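Local coordinates for sugar ABC transporter (Agrobacterium radiobacter, PDB 4RXT), which binds arabinose in the crystal and probably serves as the carbohydrate-binding component of an ABC-type sugar transporter, at residues Q210-E214 against N215-D219; L40-A44 against E45-N49; E82-S86 against V87-G91. All coordinates share one frame; numbering follows the deposited sequence. Where two conformers were deposited one is given.

Contact 1. Residues Q210-E214 against N215-D219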
ATOM      1  N   GLN A 210       0.423  14.302  10.082  1.00 10.47           N
ATOM      2  CA  GLN A 210       1.177  14.937  11.187  1.00 13.22           C
ATOM      3  C   GLN A 210       1.360  16.426  10.896  1.00 13.09           C
ATOM      4  O   GLN A 210       1.180  17.272  11.748  1.00 13.57           O
ATOM      5  CB  GLN A 210       2.511  14.241  11.435  1.00 14.90           C
ATOM      6  CG  GLN A 210       3.247  14.633  12.716  1.00 16.85           C
ATOM      7  CD  GLN A 210       2.607  14.107  13.987  1.00 34.13           C
ATOM      8  OE1 GLN A 210       2.316  12.913  14.107  1.00 56.79           O
ATOM      9  NE2 GLN A 210       2.438  14.979  14.956  1.00 51.70           N
ATOM     10  N   ALA A 211       1.733  16.761   9.667  1.00 12.86           N
ATOM     11  CA  ALA A 211       1.913  18.170   9.283  1.00 12.14           C
ATOM     12  C   ALA A 211       0.622  19.002   9.441  1.00 11.08           C
ATOM     13  O   ALA A 211       0.622  20.149   9.954  1.00 13.53           O
ATOM     14  CB  ALA A 211       2.393  18.281   7.823  1.00 13.28           C
ATOM     15  N   ILE A 212      -0.491  18.418   8.985  1.00  9.37           N
ATOM     16  CA  ILE A 212      -1.772  19.085   9.114  1.00 12.33           C
ATOM     17  C   ILE A 212      -2.219  19.215  10.586  1.00 11.76           C
ATOM     18  O   ILE A 212      -2.659  20.299  10.993  1.00 13.35           O
ATOM     19  CB  ILE A 212      -2.837  18.354   8.274  1.00 12.21           C
ATOM     20  CG1 ILE A 212      -2.471  18.430   6.761  1.00 15.31           C
ATOM     21  CG2 ILE A 212      -4.230  18.953   8.473  1.00 13.79           C
ATOM     22  CD1 ILE A 212      -2.038  19.782   6.218  1.00 20.93           C
ATOM     23  N   ALA A 213      -2.072  18.143  11.367  1.00 11.43           N
ATOM     24  CA  ALA A 213      -2.428  18.156  12.820  1.00 13.40           C
ATOM     25  C   ALA A 213      -1.604  19.213  13.571  1.00  9.91           C
ATOM     26  O   ALA A 213      -2.152  20.043  14.342  1.00 15.46           O
ATOM     27  CB  ALA A 213      -2.181  16.788  13.448  1.00 17.09           C
ATOM     28  N   GLU A 214      -0.285  19.181  13.375  1.00 12.11           N
ATOM     29  CA  GLU A 214       0.624  20.029  14.159  1.00 12.64           C
ATOM     30  C   GLU A 214       0.442  21.496  13.877  1.00 11.52           C
ATOM     31  O   GLU A 214       0.647  22.340  14.720  1.00 12.55           O
ATOM     32  CB  GLU A 214       2.083  19.635  13.928  1.00 16.42           C
ATOM     33  CG  GLU A 214       2.493  18.285  14.531  1.00 19.74           C
ATOM     34  CD  GLU A 214       3.913  17.881  14.162  1.00 20.36           C
ATOM     35  OE1 GLU A 214       4.518  18.513  13.253  1.00 25.23           O
ATOM     36  OE2 GLU A 214       4.396  16.909  14.798  1.00 26.59           O
ATOM     37  N   ASN A 215       0.011  21.809  12.662  1.00 11.83           N
ATOM     38  CA  ASN A 215      -0.166  23.182  12.257  1.00 11.44           C
ATOM     39  C   ASN A 215      -1.601  23.641  12.294  1.00 11.17           C
ATOM     40  O   ASN A 215      -1.915  24.778  11.936  1.00 11.82           O
ATOM     41  CB  ASN A 215       0.425  23.358  10.851  1.00 10.65           C
ATOM     42  CG  ASN A 215       1.922  23.297  10.886  1.00 12.49           C
ATOM     43  OD1 ASN A 215       2.567  24.184  11.442  1.00 13.54           O
ATOM     44  ND2 ASN A 215       2.489  22.253  10.327  1.00 15.80           N
ATOM     45  N   LYS A 216      -2.475  22.764  12.785  1.00 11.66           N
ATOM     46  CA  LYS A 216      -3.897  23.123  12.980  1.00 14.13           C
ATOM     47  C   LYS A 216      -4.578  23.511  11.695  1.00 12.16           C
ATOM     48  O   LYS A 216      -5.297  24.496  11.624  1.00 14.90           O
ATOM     49  CB  LYS A 216      -4.050  24.254  14.007  1.00 16.89           C
ATOM     50  CG  LYS A 216      -3.151  24.128  15.242  1.00 23.89           C
ATOM     51  CD  LYS A 216      -3.363  22.849  15.984  1.00 37.71           C
ATOM     52  CE  LYS A 216      -2.443  22.756  17.192  1.00 60.68           C
ATOM     53  NZ  LYS A 216      -2.807  21.616  18.096  1.00 68.00           N
ATOM     54  N   LEU A 217      -4.293  22.731  10.659  1.00 10.49           N
ATOM     55  CA  LEU A 217      -4.769  23.081   9.317  1.00 11.32           C
ATOM     56  C   LEU A 217      -5.962  22.258   8.846  1.00 13.31           C
ATOM     57  O   LEU A 217      -6.356  22.369   7.683  1.00 15.28           O
ATOM     58  CB  LEU A 217      -3.606  22.942   8.314  1.00 13.88           C
ATOM     59  CG  LEU A 217      -2.520  24.007   8.458  1.00 15.09           C
ATOM     60  CD1 LEU A 217      -1.347  23.715   7.534  1.00 14.84           C
ATOM     61  CD2 LEU A 217      -3.082  25.410   8.244  1.00 19.00           C
ATOM     62  N   SER A 218      -6.533  21.433   9.714  1.00 14.60           N
ATOM     63  CA  SER A 218      -7.636  20.511   9.332  1.00 17.21           C
ATOM     64  C   SER A 218      -8.849  21.196   8.657  1.00 20.75           C
ATOM     65  O   SER A 218      -9.521  20.615   7.787  1.00 22.83           O
ATOM     66  CB  SER A 218      -8.102  19.633  10.510  1.00 23.15           C
ATOM     67  OG  SER A 218      -8.603  20.382  11.582  1.00 27.85           O
ATOM     68  N   ASP A 219      -9.119  22.435   9.035  1.00 13.74           N
ATOM     69  CA  ASP A 219     -10.255  23.168   8.464  1.00 16.95           C
ATOM     70  C   ASP A 219      -9.899  23.935   7.191  1.00 19.73           C
ATOM     71  O   ASP A 219     -10.752  24.598   6.616  1.00 21.96           O
ATOM     72  CB  ASP A 219     -10.868  24.117   9.496  1.00 21.71           C
ATOM     73  CG  ASP A 219     -11.588  23.371  10.637  1.00 40.38           C
ATOM     74  OD1 ASP A 219     -12.207  22.297  10.400  1.00 46.08           O
ATOM     75  OD2 ASP A 219     -11.534  23.865  11.785  1.00 66.72           O
TER
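Asn215 and Leu217 fold back onto the last turn of helix 202-214 and end it in a Schellman motif. Lys216 is the residue that leaves the helix, with positive phi (61°). Two backbone bonds return from beyond the helix. Leu217 N meets Ile212 O at 2.9 Å and almost straight, at 178°. Lys216 N reaches Ala213 O at 3.2 Å, from above the carbonyl plane. The apolar partner of this closure is Ile212. With CG1 beside the backbone N (chi1 -64°), Ile212 CG2 lies anti to that N. Ile212 CG2 touches Leu217 CB at 4.0 Å and also rests on the Leu217-Ser218 peptide, 3.6 Å from Ser218 N. The Ile212 and Leu217 side chains cross at about a right angle. Leu217 CB faces the helix end, and the Leu217 side chain also touches Ile188 on helix 177-190. Ile212 also packs on Val221, just before strand 222-226. Lys216 CD passes 3.5 Å from Ala213 O. Within the last turns of the helix, Gln210 NE2 bonds to Glu214 OE2, one helical turn apart, from above the carboxylate plane. Asn215 turns its amide back along the helix, with CG beside its own backbone N. Ala211 O therefore takes two bonds from one residue. Asn215 N comes to Ala211 O at 3.2 Å from above the carbonyl plane. Asn215 ND2 is closer, 2.8 Å from Ala211 O, and is tilted only slightly from that plane.

Contact 2. Residues L40-A44 against E45-N49. With ARA (alpha-L-arabinopyranose), chain B.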
ATOM      1  N   LEU A  40      10.550 -12.572   6.140  1.00 14.89           N
ATOM      2  CA  LEU A  40      11.724 -11.983   5.506  1.00 13.99           C
ATOM      3  C   LEU A  40      11.443 -10.591   4.978  1.00 12.11           C
ATOM      4  O   LEU A  40      10.289 -10.241   4.694  1.00 13.79           O
ATOM      5  CB  LEU A  40      12.236 -12.859   4.362  1.00 14.23           C
ATOM      6  CG  LEU A  40      12.520 -14.335   4.680  1.00 16.94           C
ATOM      7  CD1 LEU A  40      13.051 -15.039   3.442  1.00 18.52           C
ATOM      8  CD2 LEU A  40      13.464 -14.503   5.865  1.00 19.46           C
ATOM      9  N   GLY A  41      12.510  -9.809   4.822  1.00 16.84           N
ATOM     10  CA  GLY A  41      12.371  -8.479   4.258  1.00 14.93           C
ATOM     11  C   GLY A  41      13.442  -7.514   4.750  1.00 13.25           C
ATOM     12  O   GLY A  41      14.061  -7.723   5.807  1.00 17.30           O
ATOM     13  N   ALA A  42      13.690  -6.485   3.938  1.00 15.20           N
ATOM     14  CA  ALA A  42      14.572  -5.399   4.285  1.00 12.53           C
ATOM     15  C   ALA A  42      13.844  -4.496   5.272  1.00 13.06           C
ATOM     16  O   ALA A  42      12.687  -4.754   5.651  1.00 15.07           O
ATOM     17  CB  ALA A  42      15.020  -4.633   3.029  1.00 16.20           C
ATOM     18  N   GLN A  43      14.539  -3.451   5.701  1.00 14.50           N
ATOM     19  CA  GLN A  43      14.006  -2.532   6.754  1.00 14.30           C
ATOM     20  C   GLN A  43      13.701  -1.166   6.127  1.00 15.70           C
ATOM     21  O   GLN A  43      13.578  -0.148   6.808  1.00 18.11           O
ATOM     22  CB  GLN A  43      14.993  -2.406   7.898  1.00 18.19           C
ATOM     23  CG  GLN A  43      14.996  -3.585   8.861  1.00 23.87           C
ATOM     24  CD  GLN A  43      15.451  -4.871   8.198  1.00 31.60           C
ATOM     25  OE1 GLN A  43      14.692  -5.859   8.125  1.00 47.69           O
ATOM     26  NE2 GLN A  43      16.690  -4.874   7.711  1.00 24.61           N
ATOM     27  N   ALA A  44      13.564  -1.153   4.801  1.00 14.55           N
ATOM     28  CA  ALA A  44      13.143   0.044   4.092  1.00 14.82           C
ATOM     29  C   ALA A  44      12.585  -0.384   2.755  1.00 14.58           C
ATOM     30  O   ALA A  44      13.183  -1.216   2.086  1.00 16.35           O
ATOM     31  CB  ALA A  44      14.286   1.012   3.879  1.00 15.97           C
ATOM     32  N   GLU A  45      11.480   0.229   2.338  1.00 14.61           N
ATOM     33  CA  GLU A  45      10.908  -0.025   0.991  1.00 15.95           C
ATOM     34  C   GLU A  45      11.876   0.408  -0.134  1.00 16.45           C
ATOM     35  O   GLU A  45      11.851  -0.105  -1.277  1.00 19.29           O
ATOM     36  CB  GLU A  45       9.555   0.687   0.785  1.00 19.17           C
ATOM     37  CG  GLU A  45       8.469   0.232   1.733  1.00 16.56           C
ATOM     38  CD  GLU A  45       7.045   0.454   1.242  1.00 20.88           C
ATOM     39  OE1 GLU A  45       6.823   1.130   0.219  1.00 27.75           O
ATOM     40  OE2 GLU A  45       6.161  -0.045   1.961  1.00 23.34           O
ATOM     41  N   THR A  46      12.729   1.360   0.182  1.00 12.48           N
ATOM     42  CA  THR A  46      13.680   1.909  -0.778  1.00 14.55           C
ATOM     43  C   THR A  46      14.910   1.040  -0.946  1.00 15.89           C
ATOM     44  O   THR A  46      15.731   1.288  -1.834  1.00 14.62           O
ATOM     45  CB  THR A  46      14.140   3.312  -0.321  1.00 12.76           C
ATOM     46  OG1 THR A  46      14.633   3.241   1.032  1.00 14.10           O
ATOM     47  CG2 THR A  46      12.991   4.278  -0.385  1.00 12.56           C
ATOM     48  N   ASP A  47      15.065   0.029  -0.083  1.00 14.21           N
ATOM     49  CA  ASP A  47      16.196  -0.899  -0.173  1.00 12.09           C
ATOM     50  C   ASP A  47      15.819  -2.008  -1.154  1.00 12.77           C
ATOM     51  O   ASP A  47      15.499  -3.131  -0.797  1.00 13.22           O
ATOM     52  CB  ASP A  47      16.606  -1.422   1.207  1.00 14.06           C
ATOM     53  CG  ASP A  47      17.924  -2.144   1.189  1.00 18.49           C
ATOM     54  OD1 ASP A  47      18.578  -2.238   0.112  1.00 16.88           O
ATOM     55  OD2 ASP A  47      18.319  -2.643   2.272  1.00 23.02           O
ATOM     56  N   VAL A  48      15.951  -1.674  -2.434  1.00 13.85           N
ATOM     57  CA  VAL A  48      15.551  -2.613  -3.457  1.00 15.80           C
ATOM     58  C   VAL A  48      16.573  -3.740  -3.566  1.00 15.64           C
ATOM     59  O   VAL A  48      16.221  -4.905  -3.685  1.00 14.29           O
ATOM     60  CB  VAL A  48      15.404  -1.876  -4.781  1.00 15.59           C
ATOM     61  CG1 VAL A  48      15.006  -2.827  -5.899  1.00 17.22           C
ATOM     62  CG2 VAL A  48      14.374  -0.773  -4.671  1.00 15.30           C
ATOM     63  N   ASN A  49      17.850  -3.371  -3.511  1.00 15.87           N
ATOM     64  CA  ASN A  49      18.934  -4.356  -3.537  1.00 18.73           C
ATOM     65  C   ASN A  49      18.759  -5.344  -2.385  1.00 15.02           C
ATOM     66  O   ASN A  49      18.980  -6.538  -2.541  1.00 18.28           O
ATOM     67  CB  ASN A  49      20.303  -3.663  -3.411  1.00 15.80           C
ATOM     68  CG  ASN A  49      21.464  -4.603  -3.640  1.00 19.27           C
ATOM     69  OD1 ASN A  49      21.460  -5.407  -4.571  1.00 25.94           O
ATOM     70  ND2 ASN A  49      22.477  -4.476  -2.831  1.00 38.91           N
TER
HETATM   71  C1  ARA B 401       0.904   0.216   1.427  1.00 14.51           C
HETATM   72  C2  ARA B 401       1.165  -0.217  -0.029  1.00 21.84           C
HETATM   73  C3  ARA B 401       2.562  -0.805  -0.137  1.00 26.15           C
HETATM   74  C4  ARA B 401       3.622   0.143   0.450  1.00 25.71           C
HETATM   75  C5  ARA B 401       3.010   1.203   1.266  1.00 17.84           C
HETATM   76  O1  ARA B 401      -0.093   1.158   1.048  1.00 15.13           O
HETATM   77  O2  ARA B 401       0.217  -1.220  -0.441  1.00 15.75           O
HETATM   78  O3  ARA B 401       2.792  -1.163  -1.510  1.00 21.89           O
HETATM   79  O4  ARA B 401       4.270   0.941  -0.544  1.00 34.06           O
HETATM   80  O5  ARA B 401       1.983   0.766   2.172  1.00 22.23           O
HETATM   81  O   HOH W   1      17.042  -2.271   4.811  1.00 22.95           O
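Ala44 O accepts a hydrogen bond from Asp47 N at 3.1 Å, and Glu45, between them, reaches the sugar. Glu45 OE1 takes a hydrogen bond from O4 of the arabinopyranose at 2.7 Å. Its other oxygen, OE2, is bonded to Trp19 NE1, so both ends of the carboxylate are held. The glutamate chain runs extended beyond CG (chi2 -156°), and this carries the carboxylate into the pocket. Lys12, Asp93, Ser146, Arg150, Asp227 and Gln247 also bond the same sugar. Glu45 sits in a type I beta turn from Ala44 to Asp47, in the link between strand 39-41 and helix 48-60 of a periplasmic binding protein fold. Thr71 OG1 is hydrogen-bonded to Glu45 O. Ala44 CB lies 3.6 Å from Thr46 OG1. Asp47 is the N-cap of helix 48-60. Its CG is anti to the backbone N (chi1 -168°), and OD1 caps Gly50 N. The second oxygen, OD2, receives a hydrogen bond from a water that also accepts one from Gln43 N. Ala42 CB packs beside the same carboxylate, 3.9 Å from Asp47 OD2.

Contact 3. Residues E82-S86 against V87-G91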
ATOM      1  N   GLU A  82      14.102 -15.096 -12.518  1.00 14.89           N
ATOM      2  CA  GLU A  82      15.169 -16.008 -12.126  1.00 15.75           C
ATOM      3  C   GLU A  82      14.717 -16.970 -11.042  1.00 15.30           C
ATOM      4  O   GLU A  82      14.964 -18.186 -11.128  1.00 16.82           O
ATOM      5  CB  GLU A  82      16.437 -15.252 -11.715  1.00 19.44           C
ATOM      6  CG  GLU A  82      17.110 -14.508 -12.865  1.00 24.49           C
ATOM      7  CD  GLU A  82      17.514 -15.436 -13.986  1.00 52.94           C
ATOM      8  OE1 GLU A  82      18.079 -16.505 -13.675  1.00 76.05           O
ATOM      9  OE2 GLU A  82      17.255 -15.116 -15.162  1.00102.72           O
ATOM     10  N   ALA A  83      14.105 -16.410  -9.987  1.00 16.40           N
ATOM     11  CA  ALA A  83      13.570 -17.221  -8.901  1.00 16.19           C
ATOM     12  C   ALA A  83      12.591 -18.291  -9.383  1.00 15.15           C
ATOM     13  O   ALA A  83      12.634 -19.441  -8.933  1.00 17.69           O
ATOM     14  CB  ALA A  83      12.893 -16.336  -7.868  1.00 17.37           C
ATOM     15  N   ALA A  84      11.745 -17.900 -10.326  1.00 16.25           N
ATOM     16  CA  ALA A  84      10.683 -18.752 -10.834  1.00 15.08           C
ATOM     17  C   ALA A  84      11.196 -19.984 -11.565  1.00 16.77           C
ATOM     18  O   ALA A  84      10.438 -20.944 -11.738  1.00 17.66           O
ATOM     19  CB  ALA A  84       9.736 -17.954 -11.737  1.00 19.43           C
ATOM     20  N   LYS A  85      12.449 -19.932 -12.032  1.00 15.77           N
ATOM     21  CA  LYS A  85      13.089 -21.094 -12.695  1.00 20.46           C
ATOM     22  C   LYS A  85      13.272 -22.290 -11.780  1.00 25.50           C
ATOM     23  O   LYS A  85      13.405 -23.411 -12.239  1.00 26.78           O
ATOM     24  CB  LYS A  85      14.425 -20.721 -13.318  1.00 20.27           C
ATOM     25  CG  LYS A  85      14.240 -19.757 -14.468  1.00 22.86           C
ATOM     26  CD  LYS A  85      15.530 -19.225 -15.031  1.00 26.02           C
ATOM     27  CE  LYS A  85      15.234 -18.194 -16.116  1.00 31.05           C
ATOM     28  NZ  LYS A  85      16.415 -17.963 -17.021  1.00 27.77           N
ATOM     29  N   SER A  86      13.283 -22.042 -10.483  1.00 16.95           N
ATOM     30  CA  SER A  86      13.377 -23.136  -9.511  1.00 19.69           C
ATOM     31  C   SER A  86      12.331 -23.206  -8.378  1.00 19.98           C
ATOM     32  O   SER A  86      12.189 -24.244  -7.742  1.00 23.67           O
ATOM     33  CB  SER A  86      14.776 -23.114  -8.897  1.00 22.35           C
ATOM     34  OG  SER A  86      14.938 -22.029  -8.007  1.00 22.87           O
ATOM     35  N   VAL A  87      11.623 -22.109  -8.113  1.00 15.62           N
ATOM     36  CA  VAL A  87      10.640 -22.014  -7.026  1.00 15.73           C
ATOM     37  C   VAL A  87       9.377 -21.283  -7.522  1.00 21.06           C
ATOM     38  O   VAL A  87       9.495 -20.232  -8.141  1.00 17.90           O
ATOM     39  CB  VAL A  87      11.239 -21.202  -5.836  1.00 18.97           C
ATOM     40  CG1 VAL A  87      10.261 -21.099  -4.673  1.00 18.13           C
ATOM     41  CG2 VAL A  87      12.538 -21.829  -5.337  1.00 23.43           C
ATOM     42  N   PRO A  88       8.170 -21.820  -7.269  1.00 15.58           N
ATOM     43  CA  PRO A  88       6.984 -21.016  -7.613  1.00 15.35           C
ATOM     44  C   PRO A  88       6.845 -19.779  -6.739  1.00 13.05           C
ATOM     45  O   PRO A  88       7.004 -19.857  -5.501  1.00 16.69           O
ATOM     46  CB  PRO A  88       5.793 -21.944  -7.377  1.00 16.11           C
ATOM     47  CG  PRO A  88       6.317 -23.067  -6.611  1.00 21.46           C
ATOM     48  CD  PRO A  88       7.812 -23.107  -6.670  1.00 17.16           C
ATOM     49  N   ILE A  89       6.475 -18.685  -7.401  1.00 13.88           N
ATOM     50  CA  ILE A  89       6.433 -17.356  -6.782  1.00 14.58           C
ATOM     51  C   ILE A  89       5.013 -16.857  -6.832  1.00 14.71           C
ATOM     52  O   ILE A  89       4.379 -16.841  -7.870  1.00 15.46           O
ATOM     53  CB  ILE A  89       7.363 -16.338  -7.487  1.00 15.07           C
ATOM     54  CG1 ILE A  89       8.760 -16.945  -7.754  1.00 16.14           C
ATOM     55  CG2 ILE A  89       7.421 -15.006  -6.723  1.00 17.23           C
ATOM     56  CD1 ILE A  89       9.532 -17.319  -6.510  1.00 20.75           C
ATOM     57  N   ILE A  90       4.504 -16.491  -5.658  1.00 12.59           N
ATOM     58  CA  ILE A  90       3.191 -15.901  -5.505  0.50 12.50           C
ATOM     59  C   ILE A  90       3.422 -14.433  -5.136  1.00 12.69           C
ATOM     60  O   ILE A  90       4.161 -14.118  -4.178  1.00 13.30           O
ATOM     61  CB  ILE A  90       2.369 -16.650  -4.421  0.50 14.13           C
ATOM     62  CG1 ILE A  90       1.834 -18.007  -4.955  0.50 14.73           C
ATOM     63  CG2 ILE A  90       1.236 -15.779  -3.904  0.50 14.68           C
ATOM     64  CD1 ILE A  90       2.910 -19.010  -5.374  0.50 12.91           C
ATOM     65  N   GLY A  91       2.803 -13.528  -5.891  1.00 13.93           N
ATOM     66  CA  GLY A  91       2.934 -12.088  -5.621  1.00 11.76           C
ATOM     67  C   GLY A  91       1.796 -11.516  -4.809  1.00 12.19           C
ATOM     68  O   GLY A  91       0.649 -11.981  -4.882  1.00 13.81           O
TER
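Ala83 O is gripped by two backbone donors at the end of helix 77-84. Val87 N bonds to Ala83 O at 3.0 Å, in the carbonyl plane, with an N-H...O angle of 149°. Ser86 N is the second donor, 3.1 Å from Ala83 O. One residue on, Ala84 CA points its hydrogen at Val87 O in a CA-H...O contact of 3.3 Å. Together these hold the chain close to the helix end as it turns. The turn is the second connection of a beta-alpha-beta unit, made of strand 66-68, helix 77-84 and strand 89-92. Ile89, the first strand residue, faces back to the helix. Its CG1 is anti to the carbonyl carbon (chi1 -46°). From there Ile89 CD1 meets Ala83 CB at 3.8 Å, while Ile89 CG1 lies 4.2 Å from Ala84 CB. Ile89 also packs on Ile66 and Ile68 of the neighbouring strand. Val87 sends its side chain to Pro63 and Ile66. Val87 CG2 sits 3.6 Å from Ser86 OG. Glu82 and Lys85 are both exposed, and Lys85 NZ forms a salt bridge with Glu82 OE2 at 3.5 Å.

From the N terminus, contact 2 comes first and closes the short link from strand 39-41 to helix 48-60. Contact 3 follows, where helix 77-84 turns into strand 89-92. Both reach the same parallel sheet, and their nearest atoms are about 11 Å apart. Contact 1 comes last, between helix 202-214 and strand 222-226 of the other, mixed sheet. The three lie in series; none nests in or crosses another. Contact 2 is the one that touches the sugar. Contacts 1 and 3 lie away from the pocket, on opposite sides of the chain's centre, with their own centres about 45 Å apart.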